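Local coordinates for alpha-L-rhamnosidase (Streptomyces avermitilis, PDB 3W5M), which releases terminal alpha-L-rhamnose from plant glycosides such as naringin, rutin and hesperidin and from gum arabic, and binds L-rhamnose in a calcium-dependent carbohydrate-binding module, at residues A125-P128 and L129-P133; I176-D179 and N180-V184; H262-A265 and D266-E270; A323-L326 and G327-A331; P378-A382 and G383-M387. All blocks are in the same frame, centred on the assembly; numbering follows the deposited sequence.

Contact 1 of 5, residues A125-P128 and L129-P133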
loop_
_atom_site.group_PDB
_atom_site.type_symbol
_atom_site.label_atom_id
_atom_site.label_comp_id
_atom_site.label_asym_id
_atom_site.label_seq_id
_atom_site.Cartn_x
_atom_site.Cartn_y
_atom_site.Cartn_z
ATOM N N ALA A 125 -25.246 5.660 -5.603
ATOM C CA ALA A 125 -25.960 5.904 -6.862
ATOM C C ALA A 125 -26.987 4.770 -7.068
ATOM O O ALA A 125 -26.762 3.652 -6.589
ATOM C CB ALA A 125 -24.985 5.952 -8.025
ATOM N N PRO A 126 -28.115 5.055 -7.760
ATOM C CA PRO A 126 -29.155 4.033 -7.947
ATOM C C PRO A 126 -28.740 2.926 -8.927
ATOM O O PRO A 126 -27.711 3.063 -9.610
ATOM C CB PRO A 126 -30.331 4.856 -8.489
ATOM C CG PRO A 126 -29.658 5.942 -9.262
ATOM C CD PRO A 126 -28.490 6.328 -8.410
ATOM N N ALA A 127 -29.534 1.853 -8.993
ATOM C CA ALA A 127 -29.198 0.634 -9.747
ATOM C C ALA A 127 -28.822 0.832 -11.232
ATOM O O ALA A 127 -27.893 0.182 -11.711
ATOM C CB ALA A 127 -30.299 -0.420 -9.601
ATOM N N PRO A 128 -29.525 1.731 -11.951
ATOM C CA PRO A 128 -29.153 1.985 -13.346
ATOM C C PRO A 128 -27.699 2.491 -13.525
ATOM O O PRO A 128 -27.128 2.365 -14.614
ATOM C CB PRO A 128 -30.147 3.077 -13.782
ATOM C CG PRO A 128 -31.320 2.938 -12.878
ATOM C CD PRO A 128 -30.810 2.369 -11.581
ATOM N N LEU A 129 -27.114 3.056 -12.467
ATOM C CA LEU A 129 -25.766 3.641 -12.525
ATOM C C LEU A 129 -24.679 2.732 -11.910
ATOM O O LEU A 129 -23.500 2.866 -12.229
ATOM C CB LEU A 129 -25.753 5.042 -11.882
ATOM C CG LEU A 129 -26.674 6.118 -12.487
ATOM C CD1 LEU A 129 -26.495 7.452 -11.746
ATOM C CD2 LEU A 129 -26.436 6.295 -13.985
ATOM N N THR A 130 -25.084 1.812 -11.043
ATOM C CA THR A 130 -24.117 0.985 -10.327
ATOM C C THR A 130 -24.165 -0.485 -10.752
ATOM O O THR A 130 -23.324 -1.281 -10.326
ATOM C CB THR A 130 -24.340 1.033 -8.812
ATOM O OG1 THR A 130 -25.674 0.596 -8.502
ATOM C CG2 THR A 130 -24.106 2.432 -8.277
ATOM N N GLU A 131 -25.176 -0.868 -11.527
ATOM C CA GLU A 131 -25.222 -2.236 -12.030
ATOM C C GLU A 131 -25.040 -2.257 -13.531
ATOM O O GLU A 131 -25.609 -1.439 -14.244
ATOM C CB GLU A 131 -26.526 -2.932 -11.656
ATOM C CG GLU A 131 -26.409 -3.780 -10.405
ATOM C CD GLU A 131 -26.495 -2.948 -9.143
ATOM O OE1 GLU A 131 -27.632 -2.706 -8.675
ATOM O OE2 GLU A 131 -25.422 -2.555 -8.612
ATOM N N ALA A 132 -24.250 -3.207 -14.006
ATOM C CA ALA A 132 -24.140 -3.443 -15.435
ATOM C C ALA A 132 -25.490 -3.933 -15.935
ATOM O O ALA A 132 -26.252 -4.552 -15.161
ATOM C CB ALA A 132 -23.057 -4.476 -15.720
ATOM N N PRO A 133 -25.811 -3.638 -17.215
ATOM C CA PRO A 133 -26.921 -4.301 -17.901
ATOM C C PRO A 133 -26.846 -5.786 -17.548
ATOM O O PRO A 133 -25.777 -6.360 -17.654
ATOM C CB PRO A 133 -26.561 -4.091 -19.372
ATOM C CG PRO A 133 -25.885 -2.751 -19.384
ATOM C CD PRO A 133 -25.133 -2.648 -18.085
#
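P126 and L129 lie side by side and point the same way on one flank of a single helical turn, residues 127-130. The ring atom P126 CD meets L129 CD1 at 4.0 Å. L129 puts CG anti to its carbonyl carbon (chi1 -60°), and this lays the leucine along the proline ring. A125 sits just before the turn. A125 CB touches L129 CB and comes closer to T130 CG2, at 3.6 Å. The methyl branch of T130 thus packs back on the alanine. P126 is the N-cap residue. P126 O accepts from L129 N at 2.9 Å, with the donor above the carbonyl plane, and takes a weak bond from T130 N. E131 N closes the turn on A127 O at 2.9 Å. The E131 chain bends at chi2, which brings E131 OE1 to 3.6 Å from A127 CB. T130 OG1 bonds E131 OE2 from above the carboxylate plane, and R396 forms a salt bridge with the same oxygen. A125, P126 and L129 rest on A423 of strand 422-424, and the last two also on L459 of strand 459-463. A125 and T130 touch N303, at the start of strand 303-311.

Contact 2 of 5, residues I176-D179 and N180-V184. With CA (calcium ion), chain B.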
loop_
_atom_site.group_PDB
_atom_site.type_symbol
_atom_site.label_atom_id
_atom_site.label_comp_id
_atom_site.label_asym_id
_atom_site.label_seq_id
_atom_site.Cartn_x
_atom_site.Cartn_y
_atom_site.Cartn_z
ATOM N N ILE A 176 -23.009 -10.536 -22.641
ATOM C CA ILE A 176 -22.915 -11.872 -23.241
ATOM C C ILE A 176 -21.919 -12.715 -22.440
ATOM O O ILE A 176 -20.893 -12.223 -21.965
ATOM C CB ILE A 176 -22.547 -11.783 -24.742
ATOM C CG1 ILE A 176 -22.496 -13.170 -25.418
ATOM C CG2 ILE A 176 -21.210 -11.072 -24.920
ATOM C CD1 ILE A 176 -22.656 -13.152 -26.927
ATOM N N SER A 177 -22.254 -13.983 -22.256
ATOM C CA SER A 177 -21.349 -14.914 -21.635
ATOM C C SER A 177 -21.512 -16.279 -22.309
ATOM O O SER A 177 -22.585 -16.566 -22.838
ATOM C CB SER A 177 -21.717 -15.034 -20.153
ATOM O OG SER A 177 -20.718 -15.765 -19.457
ATOM N N ALA A 178 -20.473 -17.119 -22.290
ATOM C CA ALA A 178 -20.663 -18.485 -22.800
ATOM C C ALA A 178 -19.842 -19.469 -22.012
ATOM O O ALA A 178 -18.745 -19.148 -21.576
ATOM C CB ALA A 178 -20.299 -18.587 -24.280
ATOM N N ASP A 179 -20.403 -20.656 -21.849
ATOM C CA ASP A 179 -19.666 -21.838 -21.446
ATOM C C ASP A 179 -19.409 -22.630 -22.747
ATOM O O ASP A 179 -20.309 -23.341 -23.203
ATOM C CB ASP A 179 -20.575 -22.641 -20.504
ATOM C CG ASP A 179 -19.882 -23.884 -19.925
ATOM O OD1 ASP A 179 -18.895 -24.319 -20.516
ATOM O OD2 ASP A 179 -20.358 -24.436 -18.922
ATOM N N ASN A 180 -18.221 -22.552 -23.373
ATOM C CA ASN A 180 -17.018 -21.897 -22.845
ATOM C C ASN A 180 -16.580 -20.618 -23.519
ATOM O O ASN A 180 -16.032 -19.734 -22.852
ATOM C CB ASN A 180 -15.842 -22.883 -22.886
ATOM C CG ASN A 180 -16.052 -24.027 -21.932
ATOM O OD1 ASN A 180 -16.495 -25.112 -22.329
ATOM N ND2 ASN A 180 -15.816 -23.767 -20.644
ATOM N N VAL A 181 -16.792 -20.514 -24.830
ATOM C CA VAL A 181 -16.361 -19.302 -25.555
ATOM C C VAL A 181 -17.359 -18.901 -26.633
ATOM O O VAL A 181 -18.206 -19.716 -27.044
ATOM C CB VAL A 181 -14.970 -19.465 -26.232
ATOM C CG1 VAL A 181 -13.860 -19.626 -25.198
ATOM C CG2 VAL A 181 -14.962 -20.612 -27.243
ATOM N N TYR A 182 -17.236 -17.664 -27.117
ATOM C CA TYR A 182 -18.160 -17.142 -28.123
ATOM C C TYR A 182 -17.451 -16.185 -29.087
ATOM O O TYR A 182 -16.374 -15.666 -28.776
ATOM C CB TYR A 182 -19.353 -16.449 -27.461
ATOM C CG TYR A 182 -18.956 -15.252 -26.633
ATOM C CD1 TYR A 182 -18.729 -14.015 -27.230
ATOM C CD2 TYR A 182 -18.771 -15.360 -25.255
ATOM C CE1 TYR A 182 -18.335 -12.916 -26.481
ATOM C CE2 TYR A 182 -18.388 -14.262 -24.495
ATOM C CZ TYR A 182 -18.176 -13.039 -25.118
ATOM O OH TYR A 182 -17.779 -11.956 -24.370
ATOM N N ALA A 183 -18.051 -15.976 -30.260
ATOM C CA ALA A 183 -17.682 -14.866 -31.149
ATOM C C ALA A 183 -18.997 -14.320 -31.706
ATOM O O ALA A 183 -19.766 -15.054 -32.323
ATOM C CB ALA A 183 -16.773 -15.344 -32.272
ATOM N N VAL A 184 -19.285 -13.059 -31.424
ATOM C CA VAL A 184 -20.559 -12.475 -31.809
ATOM C C VAL A 184 -20.355 -11.330 -32.816
ATOM O O VAL A 184 -19.370 -10.570 -32.718
ATOM C CB VAL A 184 -21.386 -12.045 -30.565
ATOM C CG1 VAL A 184 -20.556 -11.165 -29.626
ATOM C CG2 VAL A 184 -22.673 -11.365 -30.984
HETATM CA CA CA B . -18.237 -26.528 -20.968
HETATM O O HOH W 1 -17.604 -12.740 -21.843
HETATM O O HOH W 2 -18.746 -26.505 -18.391
HETATM O O HOH W 3 -16.246 -26.501 -19.310
HETATM O O HOH W 4 -17.750 -28.845 -20.489
#
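D179 OD1 and N180 OD1 both bind the calcium ion, at 2.4 Å and 2.6 Å. Three waters also bind the metal, and N228 and P233 complete the site. The two side chains lie side by side and point the same way. Their carboxylate and amide planes are turned 73° apart. The peptide bond between D179 and N180 is cis, and it joins the two neighbouring ligands at the tight reversal between the strands. One calcium water donates to D179 OD2 at 2.7 Å, and W292 NE1 bonds the same oxygen. N180 ND2 donates to another calcium water, while A229 N bonds N180 OD1. W292 and A229 thus add protein bonds to the two ligand side chains. D179 and N180 also bind L-rhamnose, and that binding is lost when calcium is removed.

Behind the site, the contacts between the strands are mostly apolar. Y182 has CG between its backbone N and carbonyl carbon (chi1 62°), which stands the ring up against I176. I176 CG1 sits over the centre of one face of the Y182 ring, 4.1 Å from the centroid, in a CH-pi contact. A178 CB lies at the ring edge, 3.7 Å from Y182 CD2. I176 and V184 meet tip to tip. Y182 OH shares a 2.7 Å bond with a water at the edge of the ring, in its plane; the same water donates a weak bond to I176 O.

N180 and V181 both face S227, a classic beta bulge. Strand 171-179 pairs with 235-244 in one sheet of the module. Strand 181-186 pairs with 218-227 in the other, so the contact lies where the chain crosses between them.

Contact 3 of 5, residues H262-A265 and D266-E270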
loop_
_atom_site.group_PDB
_atom_site.type_symbol
_atom_site.label_atom_id
_atom_site.label_comp_id
_atom_site.label_asym_id
_atom_site.label_seq_id
_atom_site.Cartn_x
_atom_site.Cartn_y
_atom_site.Cartn_z
ATOM N N HIS A 262 -23.557 -28.100 -38.048
ATOM C CA HIS A 262 -22.576 -28.348 -39.123
ATOM C C HIS A 262 -22.046 -26.996 -39.522
ATOM O O HIS A 262 -22.846 -26.073 -39.768
ATOM C CB HIS A 262 -23.226 -29.013 -40.347
ATOM C CG HIS A 262 -23.950 -30.280 -40.026
ATOM N ND1 HIS A 262 -23.293 -31.447 -39.696
ATOM C CD2 HIS A 262 -25.275 -30.562 -39.971
ATOM C CE1 HIS A 262 -24.181 -32.396 -39.448
ATOM N NE2 HIS A 262 -25.391 -31.885 -39.608
ATOM N N GLU A 263 -20.721 -26.868 -39.584
ATOM C CA GLU A 263 -20.099 -25.621 -39.987
ATOM C C GLU A 263 -20.778 -25.001 -41.228
ATOM O O GLU A 263 -20.835 -25.635 -42.289
ATOM C CB GLU A 263 -18.614 -25.792 -40.234
ATOM C CG GLU A 263 -17.949 -24.437 -40.424
ATOM C CD GLU A 263 -16.489 -24.535 -40.775
ATOM O OE1 GLU A 263 -15.861 -25.543 -40.388
ATOM O OE2 GLU A 263 -15.976 -23.600 -41.434
ATOM N N PRO A 264 -21.331 -23.780 -41.091
ATOM C CA PRO A 264 -22.038 -23.214 -42.245
ATOM C C PRO A 264 -21.110 -22.646 -43.340
ATOM O O PRO A 264 -19.926 -22.397 -43.095
ATOM C CB PRO A 264 -22.910 -22.108 -41.629
ATOM C CG PRO A 264 -22.241 -21.759 -40.341
ATOM C CD PRO A 264 -21.501 -22.970 -39.867
ATOM N N ALA A 265 -21.682 -22.444 -44.523
ATOM C CA ALA A 265 -21.012 -21.818 -45.670
ATOM C C ALA A 265 -20.576 -20.404 -45.311
ATOM O O ALA A 265 -21.139 -19.771 -44.415
ATOM C CB ALA A 265 -21.973 -21.789 -46.865
ATOM N N ASP A 266 -19.584 -19.853 -45.990
ATOM C CA ASP A 266 -19.319 -18.483 -45.609
ATOM C C ASP A 266 -20.408 -17.518 -46.075
ATOM O O ASP A 266 -21.127 -17.790 -47.044
ATOM C CB ASP A 266 -17.888 -17.995 -45.819
ATOM C CG ASP A 266 -17.402 -17.174 -44.618
ATOM O OD1 ASP A 266 -18.054 -16.147 -44.276
ATOM O OD2 ASP A 266 -16.406 -17.589 -43.978
ATOM N N GLY A 267 -20.572 -16.446 -45.304
ATOM C CA GLY A 267 -21.713 -15.562 -45.440
ATOM C C GLY A 267 -22.652 -15.749 -44.272
ATOM O O GLY A 267 -23.560 -14.957 -44.084
ATOM N N TRP A 268 -22.420 -16.785 -43.467
ATOM C CA TRP A 268 -23.392 -17.181 -42.426
ATOM C C TRP A 268 -23.629 -16.114 -41.381
ATOM O O TRP A 268 -24.612 -16.201 -40.628
ATOM C CB TRP A 268 -23.005 -18.507 -41.734
ATOM C CG TRP A 268 -21.874 -18.367 -40.766
ATOM C CD1 TRP A 268 -20.546 -18.451 -41.058
ATOM C CD2 TRP A 268 -21.961 -18.142 -39.341
ATOM N NE1 TRP A 268 -19.806 -18.290 -39.919
ATOM C CE2 TRP A 268 -20.642 -18.074 -38.855
ATOM C CE3 TRP A 268 -23.026 -17.953 -38.442
ATOM C CZ2 TRP A 268 -20.339 -17.861 -37.501
ATOM C CZ3 TRP A 268 -22.720 -17.713 -37.072
ATOM C CH2 TRP A 268 -21.390 -17.681 -36.629
ATOM N N ARG A 269 -22.726 -15.131 -41.288
ATOM C CA ARG A 269 -22.944 -14.010 -40.364
ATOM C C ARG A 269 -23.747 -12.877 -41.019
ATOM O O ARG A 269 -24.165 -11.949 -40.337
ATOM C CB ARG A 269 -21.633 -13.488 -39.782
ATOM C CG ARG A 269 -20.830 -14.530 -38.990
ATOM C CD ARG A 269 -19.625 -13.915 -38.304
ATOM N NE ARG A 269 -19.005 -14.827 -37.333
ATOM C CZ ARG A 269 -19.268 -14.855 -36.009
ATOM N NH1 ARG A 269 -20.156 -14.043 -35.458
ATOM N NH2 ARG A 269 -18.644 -15.725 -35.222
ATOM N N GLU A 270 -23.974 -12.966 -42.328
ATOM C CA GLU A 270 -24.580 -11.828 -43.065
ATOM C C GLU A 270 -26.092 -11.828 -43.039
ATOM O O GLU A 270 -26.718 -12.898 -42.910
ATOM C CB GLU A 270 -24.137 -11.794 -44.539
ATOM C CG GLU A 270 -22.651 -11.919 -44.787
ATOM C CD GLU A 270 -21.854 -10.698 -44.372
ATOM O OE1 GLU A 270 -22.455 -9.649 -44.072
ATOM O OE2 GLU A 270 -20.613 -10.800 -44.340
#
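P264 leans on W268, and the two side chains cross at a slant. The proline CG lies over one face of the indole, offset toward its rim. P264 CG makes a CH-pi contact with the five-membered ring of W268, 3.7 Å from the centroid and 24° off the normal. P264 CG is also 3.4 Å from W268 CG, so the packing is close. At chi1 75° the W268 side chain turns its indole back toward the proline. The opposite face is covered by R269 CG, so the ring is sandwiched. A265 follows and begins a type II beta turn that ends at W268. A265 O lies at the ring edge and accepts a weak bond from W268 N at 3.4 Å. Within the turn, D266 OD1 accepts from G267 N at 2.7 Å, on the anti side and somewhat out of the carboxylate plane. G267 has a positive phi of 108°, and a side chain there would press on the preceding carbonyl. A type I turn from G267 to E270 comes next, closed by E270 N on G267 O. An alanine at W268 would remove the indole, and P264 and R269 would probably lose the surface that both pack on. This loop joins strands 258-260 and 282-286 of the carbohydrate-binding module. W268 packs on A223 and S225 of strand 218-227, and meets W158 of strand 156-165 edge-to-face.

Contact 4 of 5, residues A323-L326 and G327-A331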
loop_
_atom_site.group_PDB
_atom_site.type_symbol
_atom_site.label_atom_id
_atom_site.label_comp_id
_atom_site.label_asym_id
_atom_site.label_seq_id
_atom_site.Cartn_x
_atom_site.Cartn_y
_atom_site.Cartn_z
ATOM N N ALA A 323 -15.793 13.009 6.020
ATOM C CA ALA A 323 -16.273 12.117 4.970
ATOM C C ALA A 323 -15.592 10.778 5.000
ATOM O O ALA A 323 -14.460 10.630 5.496
ATOM C CB ALA A 323 -16.076 12.769 3.600
ATOM N N THR A 324 -16.283 9.809 4.434
ATOM C CA THR A 324 -15.708 8.487 4.204
ATOM C C THR A 324 -16.506 7.798 3.095
ATOM O O THR A 324 -17.494 8.349 2.584
ATOM C CB THR A 324 -15.651 7.644 5.522
ATOM O OG1 THR A 324 -14.967 6.393 5.260
ATOM C CG2 THR A 324 -17.054 7.394 6.118
ATOM N N ALA A 325 -16.053 6.621 2.659
ATOM C CA ALA A 325 -16.757 5.857 1.656
ATOM C C ALA A 325 -16.540 4.379 1.920
ATOM O O ALA A 325 -15.504 3.973 2.453
ATOM C CB ALA A 325 -16.253 6.215 0.243
ATOM N N LEU A 326 -17.547 3.595 1.593
ATOM C CA LEU A 326 -17.330 2.167 1.372
ATOM C C LEU A 326 -17.013 2.052 -0.096
ATOM O O LEU A 326 -17.913 2.066 -0.939
ATOM C CB LEU A 326 -18.553 1.365 1.777
ATOM C CG LEU A 326 -18.782 1.545 3.290
ATOM C CD1 LEU A 326 -20.113 0.932 3.671
ATOM C CD2 LEU A 326 -17.642 0.953 4.152
ATOM N N GLY A 327 -15.721 2.063 -0.412
ATOM C CA GLY A 327 -15.286 2.346 -1.795
ATOM C C GLY A 327 -14.222 3.429 -1.749
ATOM O O GLY A 327 -13.379 3.432 -0.844
ATOM N N LEU A 328 -14.267 4.376 -2.690
ATOM C CA LEU A 328 -13.330 5.487 -2.681
ATOM C C LEU A 328 -14.148 6.711 -3.072
ATOM O O LEU A 328 -15.151 6.564 -3.756
ATOM C CB LEU A 328 -12.221 5.324 -3.755
ATOM C CG LEU A 328 -11.373 4.045 -3.749
ATOM C CD1 LEU A 328 -10.520 4.052 -5.019
ATOM C CD2 LEU A 328 -10.489 3.994 -2.520
ATOM N N TYR A 329 -13.685 7.888 -2.660
ATOM C CA TYR A 329 -14.403 9.118 -3.000
ATOM C C TYR A 329 -13.404 10.251 -3.236
ATOM O O TYR A 329 -12.237 10.210 -2.777
ATOM C CB TYR A 329 -15.413 9.510 -1.905
ATOM C CG TYR A 329 -14.751 10.064 -0.680
ATOM C CD1 TYR A 329 -14.147 9.201 0.271
ATOM C CD2 TYR A 329 -14.657 11.428 -0.479
ATOM C CE1 TYR A 329 -13.489 9.703 1.370
ATOM C CE2 TYR A 329 -13.987 11.940 0.631
ATOM C CZ TYR A 329 -13.413 11.068 1.552
ATOM O OH TYR A 329 -12.753 11.557 2.651
ATOM N N GLU A 330 -13.895 11.280 -3.916
ATOM C CA GLU A 330 -13.205 12.563 -4.001
ATOM C C GLU A 330 -14.315 13.583 -3.945
ATOM O O GLU A 330 -15.249 13.490 -4.733
ATOM C CB GLU A 330 -12.498 12.706 -5.334
ATOM C CG GLU A 330 -11.653 13.957 -5.429
ATOM C CD GLU A 330 -11.024 14.068 -6.814
ATOM O OE1 GLU A 330 -11.677 14.602 -7.738
ATOM O OE2 GLU A 330 -9.895 13.575 -6.966
ATOM N N ALA A 331 -14.216 14.515 -3.005
ATOM C CA ALA A 331 -15.256 15.481 -2.769
ATOM C C ALA A 331 -14.859 16.819 -3.342
ATOM O O ALA A 331 -13.666 17.167 -3.406
ATOM C CB ALA A 331 -15.527 15.626 -1.281
#
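Strands 323-326 and 328-331 run in roughly opposite directions, the axes of these short segments 147° apart and 6.0 Å at closest approach, and G327 turns the chain between them. They belong to different sheets of a beta-sandwich, so this is a crossing from one layer to the other. Y329 fills the angle between the strands. Its first torsion (chi1 74°) stands the ring up against strand 323-326. A325 CB meets Y329 CD1 at 3.7 Å, near the base of the ring. The backbone of T324 comes next, with T324 CA 3.8 Å from Y329 CE1. Toward the hydroxyl end, A323 CB touches Y329 CE2 at 3.7 Å. All three approach the ring obliquely. The small alanines let the tyrosine lie close along the strand. The buried hydroxyl is held by Q357 and Y359 of strand 353-360. An alanine in place of Y329 would take away the ring, and is likely to open a gap beside A323 and A325 and leave Q357 and Y359 without their shared hydroxyl partner. L326 packs on Y381 and L328 on W380 of helix 379-382. G327 adopts phi 129°, where a beta carbon would lie only 2.4 Å from L326 O.

Contact 5 of 5, residues P378-A382 and G383-M387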
loop_
_atom_site.group_PDB
_atom_site.type_symbol
_atom_site.label_atom_id
_atom_site.label_comp_id
_atom_site.label_asym_id
_atom_site.label_seq_id
_atom_site.Cartn_x
_atom_site.Cartn_y
_atom_site.Cartn_z
ATOM N N PRO A 378 -15.572 2.026 -6.774
ATOM C CA PRO A 378 -15.489 0.711 -6.064
ATOM C C PRO A 378 -14.304 0.484 -5.123
ATOM O O PRO A 378 -14.512 -0.089 -4.046
ATOM C CB PRO A 378 -15.455 -0.311 -7.217
ATOM C CG PRO A 378 -16.037 0.435 -8.398
ATOM C CD PRO A 378 -15.558 1.841 -8.240
ATOM N N GLY A 379 -13.071 0.874 -5.515
ATOM C CA GLY A 379 -11.880 0.709 -4.656
ATOM C C GLY A 379 -11.663 -0.725 -4.194
ATOM O O GLY A 379 -11.926 -1.675 -4.932
ATOM N N TRP A 380 -11.197 -0.878 -2.959
ATOM C CA TRP A 380 -10.972 -2.193 -2.377
ATOM C C TRP A 380 -12.277 -2.786 -1.876
ATOM O O TRP A 380 -12.422 -4.012 -1.784
ATOM C CB TRP A 380 -10.041 -2.075 -1.164
ATOM C CG TRP A 380 -8.616 -1.741 -1.457
ATOM C CD1 TRP A 380 -7.599 -2.620 -1.795
ATOM C CD2 TRP A 380 -8.027 -0.457 -1.387
ATOM N NE1 TRP A 380 -6.423 -1.928 -1.938
ATOM C CE2 TRP A 380 -6.654 -0.604 -1.695
ATOM C CE3 TRP A 380 -8.531 0.825 -1.127
ATOM C CZ2 TRP A 380 -5.768 0.488 -1.748
ATOM C CZ3 TRP A 380 -7.641 1.911 -1.143
ATOM C CH2 TRP A 380 -6.278 1.735 -1.462
ATOM N N TYR A 381 -13.226 -1.922 -1.540
ATOM C CA TYR A 381 -14.512 -2.369 -1.024
ATOM C C TYR A 381 -15.271 -3.263 -2.046
ATOM O O TYR A 381 -15.796 -4.309 -1.693
ATOM C CB TYR A 381 -15.338 -1.153 -0.628
ATOM C CG TYR A 381 -16.683 -1.535 -0.083
ATOM C CD1 TYR A 381 -16.820 -1.948 1.244
ATOM C CD2 TYR A 381 -17.801 -1.504 -0.906
ATOM C CE1 TYR A 381 -18.063 -2.319 1.740
ATOM C CE2 TYR A 381 -19.049 -1.871 -0.429
ATOM C CZ TYR A 381 -19.167 -2.274 0.903
ATOM O OH TYR A 381 -20.412 -2.656 1.364
ATOM N N ALA A 382 -15.299 -2.844 -3.311
ATOM C CA ALA A 382 -16.150 -3.512 -4.309
ATOM C C ALA A 382 -15.422 -3.875 -5.612
ATOM O O ALA A 382 -15.939 -4.636 -6.415
ATOM C CB ALA A 382 -17.393 -2.663 -4.586
ATOM N N GLY A 383 -14.208 -3.361 -5.819
ATOM C CA GLY A 383 -13.497 -3.620 -7.072
ATOM C C GLY A 383 -12.574 -4.818 -6.946
ATOM O O GLY A 383 -12.551 -5.484 -5.890
ATOM N N ASN A 384 -11.848 -5.138 -8.031
ATOM C CA ASN A 384 -10.871 -6.255 -7.969
ATOM C C ASN A 384 -9.832 -6.073 -6.856
ATOM O O ASN A 384 -9.282 -4.987 -6.673
ATOM C CB ASN A 384 -10.140 -6.436 -9.301
ATOM C CG ASN A 384 -11.050 -6.894 -10.408
ATOM O OD1 ASN A 384 -11.934 -7.745 -10.202
ATOM N ND2 ASN A 384 -10.841 -6.328 -11.617
ATOM N N VAL A 385 -9.533 -7.146 -6.126
ATOM C CA VAL A 385 -8.581 -7.096 -5.024
ATOM C C VAL A 385 -7.730 -8.343 -5.204
ATOM O O VAL A 385 -8.272 -9.457 -5.312
ATOM C CB VAL A 385 -9.292 -7.154 -3.650
ATOM C CG1 VAL A 385 -8.296 -7.373 -2.517
ATOM C CG2 VAL A 385 -10.114 -5.893 -3.408
ATOM N N GLY A 386 -6.417 -8.141 -5.265
ATOM C CA GLY A 386 -5.450 -9.245 -5.451
ATOM C C GLY A 386 -5.823 -10.153 -6.620
ATOM O O GLY A 386 -6.219 -9.686 -7.690
ATOM N N MET A 387 -5.696 -11.464 -6.406
ATOM C CA MET A 387 -6.033 -12.431 -7.445
ATOM C C MET A 387 -7.433 -13.040 -7.226
ATOM O O MET A 387 -7.754 -14.151 -7.688
ATOM C CB MET A 387 -4.883 -13.457 -7.602
ATOM C CG MET A 387 -4.118 -13.835 -6.340
ATOM S SD MET A 387 -2.913 -12.714 -5.547
ATOM C CE MET A 387 -2.344 -13.860 -4.282
HETATM O O HOH W 5 -10.268 -2.303 -7.175
HETATM O O HOH W 6 -13.792 -5.867 -3.539
#
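V385 sets CG1 anti to its backbone N (chi1 169°) and CG2 anti to its carbonyl carbon, and this brings V385 CG2 to 3.4 Å from W380 O. The contact follows strand 368-377 of the beta-sandwich domain and joins the short helix 379-382 to the loop after it. V385 CG2 packs on the W380 backbone and lies 4.4 Å from W380 CB. The W380 ring stacks on W347. A backbone bond holds the turn: G383 N donates to G379 O at 3.0 Å, from above the carbonyl plane. P378 CB lies 3.6 Å from G383 N, against the same glycine. G383 is buried, and a beta carbon there would clash with G379 O. Such close packing leaves no room for a side chain. The loop then runs toward the catalytic region. The N384 side chain is about 7 Å from that of D635 (nearest atoms), which binds rhamnose, and M387 touches E636, the inferred proton donor. N384 N bonds D432 OD1. One water bridges the turn to the loop, donating to G383 O at 2.7 Å and to W380 O at 2.9 Å.

The contacts follow one another in series along the chain, and none nests in or crosses another. Contact 1 leads from strand 123-124 toward the carbohydrate-binding module and packs on strands 303-311, 422-424 and 459-463, in the same sheet as strand 328-333 of contact 4. Contact 2 closes the reversal between strands 171-179 and 181-186, and so joins the two sheets of that module. Contact 3 closes turns in a later loop of the same module. Contacts 2 and 3 touch: A183 O probably bonds R269 NH2 at 3.2 Å. Contact 4 passes between two sheets of the next sandwich. Contact 5 follows strand 368-377 and packs directly on contact 4, where G327 N lies 3.2 Å from Y381 CB.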